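Local coordinates for nuclear fusion protein BIK1 (PDB 6FC6) that binds microtubules and kinesin and is required for nuclear fusion, chromosome disjunction and nuclear segregation in mitosis, here as its CAP-Gly domain with a peptide from Bim1, at residues F13-Y26 with M36-K48. Numbering follows the deposited sequence.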
ATOM      1  N   PHE A  13       2.696  10.018   2.777  1.00 29.80           N
ATOM      2  CA  PHE A  13       1.336  10.069   2.316  1.00 29.01           C
ATOM      3  C   PHE A  13       1.259  10.334   0.852  1.00 27.71           C
ATOM      4  O   PHE A  13       1.999  11.127   0.344  1.00 33.27           O
ATOM      5  CB  PHE A  13       0.559  11.132   3.104  1.00 29.58           C
ATOM      6  CG  PHE A  13       0.384  10.767   4.560  1.00 31.53           C
ATOM      7  CD1 PHE A  13       1.371  11.012   5.468  1.00 32.54           C
ATOM      8  CD2 PHE A  13      -0.781  10.116   4.990  1.00 32.54           C
ATOM      9  CE1 PHE A  13       1.204  10.649   6.787  1.00 36.05           C
ATOM     10  CE2 PHE A  13      -0.958   9.787   6.308  1.00 34.17           C
ATOM     11  CZ  PHE A  13       0.059  10.000   7.197  1.00 33.33           C
ATOM     12  N   ILE A  14       0.356   9.656   0.170  1.00 30.36           N
ATOM     13  CA  ILE A  14       0.115   9.853  -1.248  1.00 30.37           C
ATOM     14  C   ILE A  14      -1.375  10.071  -1.471  1.00 35.03           C
ATOM     15  O   ILE A  14      -2.195   9.643  -0.669  1.00 35.53           O
ATOM     16  CB  ILE A  14       0.583   8.693  -2.119  1.00 31.79           C
ATOM     17  CG1 ILE A  14       0.006   7.333  -1.674  1.00 34.48           C
ATOM     18  CG2 ILE A  14       2.095   8.622  -2.165  1.00 36.48           C
ATOM     19  CD1 ILE A  14       0.328   6.224  -2.651  1.00 32.62           C
ATOM     20  N   GLN A  15      -1.718  10.699  -2.582  1.00 37.73           N
ATOM     21  CA  GLN A  15      -3.096  11.086  -2.854  1.00 41.12           C
ATOM     22  C   GLN A  15      -3.493  10.194  -3.968  1.00 38.80           C
ATOM     23  O   GLN A  15      -3.125  10.411  -5.090  1.00 42.03           O
ATOM     24  CB  GLN A  15      -3.226  12.568  -3.237  1.00 47.72           C
ATOM     25  CG  GLN A  15      -4.663  13.075  -3.176  1.00 54.73           C
ATOM     26  CD  GLN A  15      -5.114  13.344  -1.736  1.00 59.80           C
ATOM     27  OE1 GLN A  15      -4.372  13.936  -0.933  1.00 63.10           O
ATOM     28  NE2 GLN A  15      -6.323  12.920  -1.409  1.00 61.05           N
ATOM     29  N   ILE A  16      -4.190   9.125  -3.648  1.00 37.58           N
ATOM     30  CA  ILE A  16      -4.487   8.114  -4.625  1.00 44.45           C
ATOM     31  C   ILE A  16      -5.776   8.546  -5.323  1.00 51.01           C
ATOM     32  O   ILE A  16      -6.776   8.734  -4.657  1.00 50.70           O
ATOM     33  CB  ILE A  16      -4.694   6.753  -3.990  1.00 43.80           C
ATOM     34  CG1 ILE A  16      -3.426   6.359  -3.216  1.00 45.62           C
ATOM     35  CG2 ILE A  16      -4.994   5.704  -5.042  1.00 46.46           C
ATOM     36  CD1 ILE A  16      -3.723   5.494  -2.019  1.00 45.03           C
ATOM     37  N   PRO A  17      -5.733   8.705  -6.654  1.00 54.81           N
ATOM     38  CA  PRO A  17      -6.923   9.121  -7.392  1.00 60.30           C
ATOM     39  C   PRO A  17      -8.043   8.122  -7.184  1.00 57.50           C
ATOM     40  O   PRO A  17      -7.794   6.922  -7.227  1.00 58.13           O
ATOM     41  CB  PRO A  17      -6.457   9.094  -8.859  1.00 60.53           C
ATOM     42  CG  PRO A  17      -5.322   8.121  -8.880  1.00 62.01           C
ATOM     43  CD  PRO A  17      -4.628   8.316  -7.560  1.00 57.82           C
ATOM     44  N   ASN A  18      -9.233   8.644  -6.891  1.00 65.77           N
ATOM     45  CA  ASN A  18     -10.474   7.873  -6.699  1.00 66.47           C
ATOM     46  C   ASN A  18     -10.544   7.134  -5.385  1.00 63.68           C
ATOM     47  O   ASN A  18     -11.475   6.378  -5.170  1.00 67.21           O
ATOM     48  CB  ASN A  18     -10.758   6.902  -7.866  1.00 70.10           C
ATOM     49  CG  ASN A  18     -10.875   7.617  -9.217  1.00 80.29           C
ATOM     50  OD1 ASN A  18     -11.353   8.764  -9.300  1.00 84.75           O
ATOM     51  ND2 ASN A  18     -10.438   6.943 -10.287  1.00 77.67           N
ATOM     52  N   LEU A  19      -9.564   7.336  -4.511  1.00 57.59           N
ATOM     53  CA  LEU A  19      -9.577   6.690  -3.216  1.00 48.19           C
ATOM     54  C   LEU A  19      -9.429   7.677  -2.126  1.00 42.13           C
ATOM     55  O   LEU A  19     -10.239   7.744  -1.257  1.00 54.02           O
ATOM     56  CB  LEU A  19      -8.482   5.621  -3.142  1.00 48.62           C
ATOM     57  CG  LEU A  19      -8.941   4.293  -2.503  1.00 49.72           C
ATOM     58  CD1 LEU A  19     -10.391   3.908  -2.715  1.00 52.16           C
ATOM     59  CD2 LEU A  19      -8.071   3.160  -2.997  1.00 49.93           C
ATOM     60  N   GLY A  20      -8.397   8.489  -2.174  1.00 38.09           N
ATOM     61  CA  GLY A  20      -8.150   9.467  -1.143  1.00 38.95           C
ATOM     62  C   GLY A  20      -6.684   9.433  -0.703  1.00 35.89           C
ATOM     63  O   GLY A  20      -5.839   8.821  -1.336  1.00 36.28           O
ATOM     64  N   ARG A  21      -6.402  10.141   0.370  1.00 33.38           N
ATOM     65  CA  ARG A  21      -5.092  10.180   0.980  1.00 34.96           C
ATOM     66  C   ARG A  21      -4.803   8.816   1.641  1.00 32.65           C
ATOM     67  O   ARG A  21      -5.639   8.286   2.343  1.00 30.81           O
ATOM     68  CB  ARG A  21      -5.068  11.278   1.985  1.00 37.62           C
ATOM     69  CG  ARG A  21      -3.722  11.612   2.585  1.00 48.61           C
ATOM     70  CD  ARG A  21      -3.913  12.845   3.479  1.00 56.70           C
ATOM     71  NE  ARG A  21      -2.677  13.563   3.770  1.00 62.26           N
ATOM     72  CZ  ARG A  21      -2.136  13.727   4.979  1.00 68.69           C
ATOM     73  NH1 ARG A  21      -2.703  13.220   6.077  1.00 68.51           N
ATOM     74  NH2 ARG A  21      -0.989  14.416   5.093  1.00 73.53           N
ATOM     75  N   GLY A  22      -3.630   8.245   1.373  1.00 28.49           N
ATOM     76  CA  GLY A  22      -3.216   7.028   2.055  1.00 30.07           C
ATOM     77  C   GLY A  22      -1.765   7.076   2.515  1.00 25.82           C
ATOM     78  O   GLY A  22      -0.938   7.696   1.855  1.00 27.59           O
ATOM     79  N   GLN A  23      -1.475   6.441   3.644  1.00 23.28           N
ATOM     80  CA  GLN A  23      -0.111   6.343   4.115  1.00 22.09           C
ATOM     81  C   GLN A  23       0.535   5.047   3.551  1.00 22.33           C
ATOM     82  O   GLN A  23       0.005   3.960   3.708  1.00 19.35           O
ATOM     83  CB  GLN A  23      -0.055   6.344   5.629  1.00 23.63           C
ATOM     84  CG  GLN A  23       1.362   6.540   6.145  1.00 24.99           C
ATOM     85  CD  GLN A  23       1.471   6.503   7.641  1.00 31.34           C
ATOM     86  OE1 GLN A  23       0.655   5.930   8.284  1.00 32.51           O
ATOM     87  NE2 GLN A  23       2.485   7.146   8.181  1.00 29.90           N
ATOM     88  N   LEU A  24       1.693   5.190   2.926  1.00 21.78           N
ATOM     89  CA  LEU A  24       2.418   4.043   2.388  1.00 21.61           C
ATOM     90  C   LEU A  24       3.039   3.242   3.563  1.00 20.78           C
ATOM     91  O   LEU A  24       3.821   3.766   4.337  1.00 23.31           O
ATOM     92  CB  LEU A  24       3.479   4.510   1.427  1.00 21.61           C
ATOM     93  CG  LEU A  24       4.339   3.351   0.840  1.00 20.18           C
ATOM     94  CD1 LEU A  24       3.465   2.525  -0.084  1.00 19.69           C
ATOM     95  CD2 LEU A  24       5.558   3.896   0.070  1.00 22.17           C
ATOM     96  N   LYS A  25       2.684   1.985   3.668  1.00 19.12           N
ATOM     97  CA  LYS A  25       3.189   1.154   4.764  1.00 22.29           C
ATOM     98  C   LYS A  25       4.030  -0.076   4.371  1.00 21.12           C
ATOM     99  O   LYS A  25       4.637  -0.691   5.242  1.00 20.57           O
ATOM    100  CB  LYS A  25       2.044   0.766   5.692  1.00 23.28           C
ATOM    101  CG  LYS A  25       1.336   2.034   6.140  1.00 29.93           C
ATOM    102  CD  LYS A  25       0.636   1.926   7.441  1.00 36.64           C
ATOM    103  CE  LYS A  25       1.522   2.409   8.536  1.00 39.40           C
ATOM    104  NZ  LYS A  25       0.838   2.074   9.783  1.00 43.90           N
ATOM    105  N   TYR A  26       3.970  -0.469   3.112  1.00 19.76           N
ATOM    106  CA  TYR A  26       4.643  -1.684   2.670  1.00 20.24           C
ATOM    107  C   TYR A  26       4.882  -1.577   1.206  1.00 22.35           C
ATOM    108  O   TYR A  26       3.999  -1.040   0.471  1.00 18.75           O
ATOM    109  CB  TYR A  26       3.761  -2.927   2.923  1.00 20.35           C
ATOM    110  CG  TYR A  26       4.336  -4.186   2.350  1.00 20.14           C
ATOM    111  CD1 TYR A  26       5.429  -4.855   2.964  1.00 19.54           C
ATOM    112  CD2 TYR A  26       3.829  -4.716   1.227  1.00 20.55           C
ATOM    113  CE1 TYR A  26       5.941  -5.996   2.406  1.00 20.53           C
ATOM    114  CE2 TYR A  26       4.357  -5.881   0.681  1.00 18.74           C
ATOM    115  CZ  TYR A  26       5.410  -6.502   1.290  1.00 20.46           C
ATOM    116  OH  TYR A  26       5.880  -7.693   0.693  1.00 24.57           O
ATOM    117  N   MET A  36       4.604  -6.510  -7.848  1.00 29.27           N
ATOM    118  CA  MET A  36       4.926  -5.793  -6.664  1.00 27.11           C
ATOM    119  C   MET A  36       3.715  -4.971  -6.273  1.00 24.46           C
ATOM    120  O   MET A  36       2.929  -4.606  -7.094  1.00 23.45           O
ATOM    121  CB  MET A  36       6.167  -4.890  -6.858  1.00 31.35           C
ATOM    122  CG  MET A  36       7.468  -5.652  -7.174  1.00 32.90           C
ATOM    123  SD  MET A  36       7.889  -6.743  -5.813  1.00 37.47           S
ATOM    124  CE  MET A  36       9.426  -7.597  -6.196  1.00 50.00           C
ATOM    125  N   PHE A  37       3.581  -4.711  -4.981  1.00 23.07           N
ATOM    126  CA  PHE A  37       2.412  -4.034  -4.428  1.00 21.95           C
ATOM    127  C   PHE A  37       2.824  -2.945  -3.462  1.00 21.88           C
ATOM    128  O   PHE A  37       3.820  -3.039  -2.771  1.00 19.47           O
ATOM    129  CB  PHE A  37       1.466  -4.991  -3.720  1.00 23.32           C
ATOM    130  CG  PHE A  37       0.758  -5.920  -4.657  1.00 23.69           C
ATOM    131  CD1 PHE A  37       1.385  -7.081  -5.074  1.00 26.44           C
ATOM    132  CD2 PHE A  37      -0.470  -5.609  -5.175  1.00 25.75           C
ATOM    133  CE1 PHE A  37       0.720  -7.910  -6.003  1.00 26.66           C
ATOM    134  CE2 PHE A  37      -1.118  -6.426  -6.075  1.00 27.10           C
ATOM    135  CZ  PHE A  37      -0.482  -7.556  -6.518  1.00 25.78           C
ATOM    136  N   ALA A  38       1.998  -1.903  -3.393  1.00 20.06           N
ATOM    137  CA  ALA A  38       2.109  -0.944  -2.307  1.00 20.50           C
ATOM    138  C   ALA A  38       1.006  -1.306  -1.333  1.00 21.15           C
ATOM    139  O   ALA A  38      -0.141  -1.445  -1.742  1.00 23.60           O
ATOM    140  CB  ALA A  38       1.890   0.437  -2.841  1.00 21.05           C
ATOM    141  N   GLY A  39       1.327  -1.437  -0.066  1.00 19.83           N
ATOM    142  CA  GLY A  39       0.350  -1.574   0.974  1.00 19.28           C
ATOM    143  C   GLY A  39       0.173  -0.196   1.584  1.00 19.41           C
ATOM    144  O   GLY A  39       1.151   0.426   2.046  1.00 20.02           O
ATOM    145  N   VAL A  40      -1.071   0.279   1.576  1.00 20.05           N
ATOM    146  CA  VAL A  40      -1.387   1.582   2.113  1.00 19.18           C
ATOM    147  C   VAL A  40      -2.464   1.527   3.170  1.00 18.46           C
ATOM    148  O   VAL A  40      -3.324   0.682   3.140  1.00 19.28           O
ATOM    149  CB  VAL A  40      -1.815   2.590   1.016  1.00 22.73           C
ATOM    150  CG1 VAL A  40      -0.849   2.659  -0.131  1.00 22.79           C
ATOM    151  CG2 VAL A  40      -3.163   2.255   0.446  1.00 25.98           C
ATOM    152  N   ASP A  41      -2.437   2.467   4.091  1.00 18.30           N
ATOM    153  CA  ASP A  41      -3.463   2.564   5.066  1.00 18.41           C
ATOM    154  C   ASP A  41      -4.300   3.823   4.662  1.00 21.52           C
ATOM    155  O   ASP A  41      -3.782   4.948   4.676  1.00 21.12           O
ATOM    156  CB  ASP A  41      -2.858   2.771   6.423  1.00 19.99           C
ATOM    157  CG  ASP A  41      -3.931   2.778   7.551  1.00 20.94           C
ATOM    158  OD1 ASP A  41      -5.110   2.912   7.241  1.00 22.32           O
ATOM    159  OD2 ASP A  41      -3.573   2.640   8.761  1.00 24.12           O
ATOM    160  N   LEU A  42      -5.560   3.625   4.334  1.00 20.97           N
ATOM    161  CA  LEU A  42      -6.421   4.771   3.892  1.00 23.76           C
ATOM    162  C   LEU A  42      -7.075   5.537   5.062  1.00 23.90           C
ATOM    163  O   LEU A  42      -7.809   6.466   4.831  1.00 27.60           O
ATOM    164  CB  LEU A  42      -7.473   4.274   2.949  1.00 23.15           C
ATOM    165  CG  LEU A  42      -6.931   3.580   1.723  1.00 25.96           C
ATOM    166  CD1 LEU A  42      -7.964   2.792   0.990  1.00 30.19           C
ATOM    167  CD2 LEU A  42      -6.302   4.583   0.774  1.00 29.37           C
ATOM    168  N   LEU A  43      -6.814   5.138   6.297  1.00 22.62           N
ATOM    169  CA  LEU A  43      -7.273   5.820   7.506  1.00 25.01           C
ATOM    170  C   LEU A  43      -8.786   5.996   7.615  1.00 24.33           C
ATOM    171  O   LEU A  43      -9.266   6.900   8.289  1.00 23.07           O
ATOM    172  CB  LEU A  43      -6.600   7.198   7.594  1.00 30.84           C
ATOM    173  CG  LEU A  43      -5.073   7.186   7.412  1.00 37.85           C
ATOM    174  CD1 LEU A  43      -4.514   8.601   7.428  1.00 40.57           C
ATOM    175  CD2 LEU A  43      -4.444   6.369   8.513  1.00 37.10           C
ATOM    176  N   ALA A  44      -9.494   5.088   6.961  1.00 23.04           N
ATOM    177  CA  ALA A  44     -10.892   4.906   6.981  1.00 25.65           C
ATOM    178  C   ALA A  44     -11.174   3.540   6.372  1.00 24.60           C
ATOM    179  O   ALA A  44     -10.345   2.973   5.631  1.00 24.07           O
ATOM    180  CB  ALA A  44     -11.592   6.000   6.168  1.00 26.20           C
ATOM    181  N   ASN A  45     -12.373   3.015   6.647  1.00 21.46           N
ATOM    182  CA  ASN A  45     -12.727   1.708   6.156  1.00 21.68           C
ATOM    183  C   ASN A  45     -13.150   1.636   4.703  1.00 22.70           C
ATOM    184  O   ASN A  45     -14.173   1.025   4.401  1.00 23.02           O
ATOM    185  CB  ASN A  45     -13.776   1.088   7.044  1.00 22.05           C
ATOM    186  CG  ASN A  45     -13.254   0.764   8.408  1.00 22.24           C
ATOM    187  OD1 ASN A  45     -12.185   0.117   8.555  1.00 20.39           O
ATOM    188  ND2 ASN A  45     -14.005   1.122   9.410  1.00 20.19           N
ATOM    189  N   ILE A  46     -12.381   2.278   3.832  1.00 23.44           N
ATOM    190  CA  ILE A  46     -12.603   2.252   2.388  1.00 24.29           C
ATOM    191  C   ILE A  46     -11.571   1.376   1.674  1.00 25.57           C
ATOM    192  O   ILE A  46     -11.511   1.352   0.428  1.00 27.19           O
ATOM    193  CB  ILE A  46     -12.605   3.664   1.800  1.00 25.15           C
ATOM    194  CG1 ILE A  46     -11.343   4.433   2.211  1.00 27.73           C
ATOM    195  CG2 ILE A  46     -13.850   4.412   2.336  1.00 26.62           C
ATOM    196  CD1 ILE A  46     -11.092   5.677   1.408  1.00 29.41           C
ATOM    197  N   GLY A  47     -10.789   0.649   2.449  1.00 23.81           N
ATOM    198  CA  GLY A  47      -9.889  -0.382   1.931  1.00 22.60           C
ATOM    199  C   GLY A  47     -10.517  -1.741   1.989  1.00 24.60           C
ATOM    200  O   GLY A  47     -11.703  -1.858   1.962  1.00 24.53           O
ATOM    201  N   LYS A  48      -9.726  -2.782   2.053  1.00 23.83           N
ATOM    202  CA  LYS A  48     -10.183  -4.152   2.012  1.00 24.22           C
ATOM    203  C   LYS A  48      -9.687  -5.025   3.115  1.00 26.62           C
ATOM    204  O   LYS A  48     -10.155  -6.157   3.216  1.00 30.26           O
ATOM    205  CB  LYS A  48      -9.765  -4.795   0.667  1.00 26.52           C
ATOM    206  CG  LYS A  48     -10.563  -4.201  -0.469  1.00 29.86           C
ATOM    207  CD  LYS A  48     -10.338  -4.906  -1.787  1.00 34.44           C
ATOM    208  CE  LYS A  48     -11.256  -4.330  -2.880  1.00 36.95           C
ATOM    209  NZ  LYS A  48     -10.860  -4.992  -4.167  1.00 43.24           N
TER
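Strands 20-26 and 37-41 pair antiparallel, Gln-23 and Asp-41 exchanging two backbone bonds of 2.9 Å (Gln-23 N to Asp-41 O, Asp-41 N to Gln-23 O), while Lys-25 and Tyr-26 both face Gly-39. That one-residue shift is a classic beta bulge in the central hairpin of the CAP-Gly domain, a small SH3-like beta fold: Gly-39 O takes Lys-25 N at 2.7 Å and, weakly, Tyr-26 N, whereas Gly-39 N gives to Tyr-26 O. Gly-39 brings no side chain against Tyr-26 CB, which lies close to its backbone. On the apolar face, Leu-24 CD1 lies 3.8 Å from Ala-38 CB; helix 72-81 covers both residues through Ile-79 and Val-75. Ile-16 CD1 and Val-40 CG2 meet tip to tip. The CB of Leu-42 points away from segment 13-26, but with CG anti to its carbonyl carbon (chi1 -58°) its two methyls turn back: CD2 lies 3.9 Å from Ile-16 CD1, the two side chains crossing at about a right angle, and CD1 meets Leu-19 CG at the same distance. Replacing Leu-42 with an alanine would probably leave Ile-16 and Leu-19 without these methyl contacts and open a gap beside the turn 17-19. At the margin, Leu-43 CD1 touches the Phe-13 ring at its edge, in plane, while Arg-21 NH1 and Gln-23 CG sit over opposite faces of that ring, each toward its rim. Lys-25 and Asp-41 run side by side, pointing the same way, CD to CB 3.7 Å, yet their charged ends form no salt bridge: Lys-25 NZ bonds Gln-60 O, and Asp-41 OD2 accepts from Glu-62 N. Asp-41 OD1, also bonded to Ser-66 OG, closes an Asx turn by accepting Leu-43 N at 3.0 Å, from 42° out of the carboxylate plane.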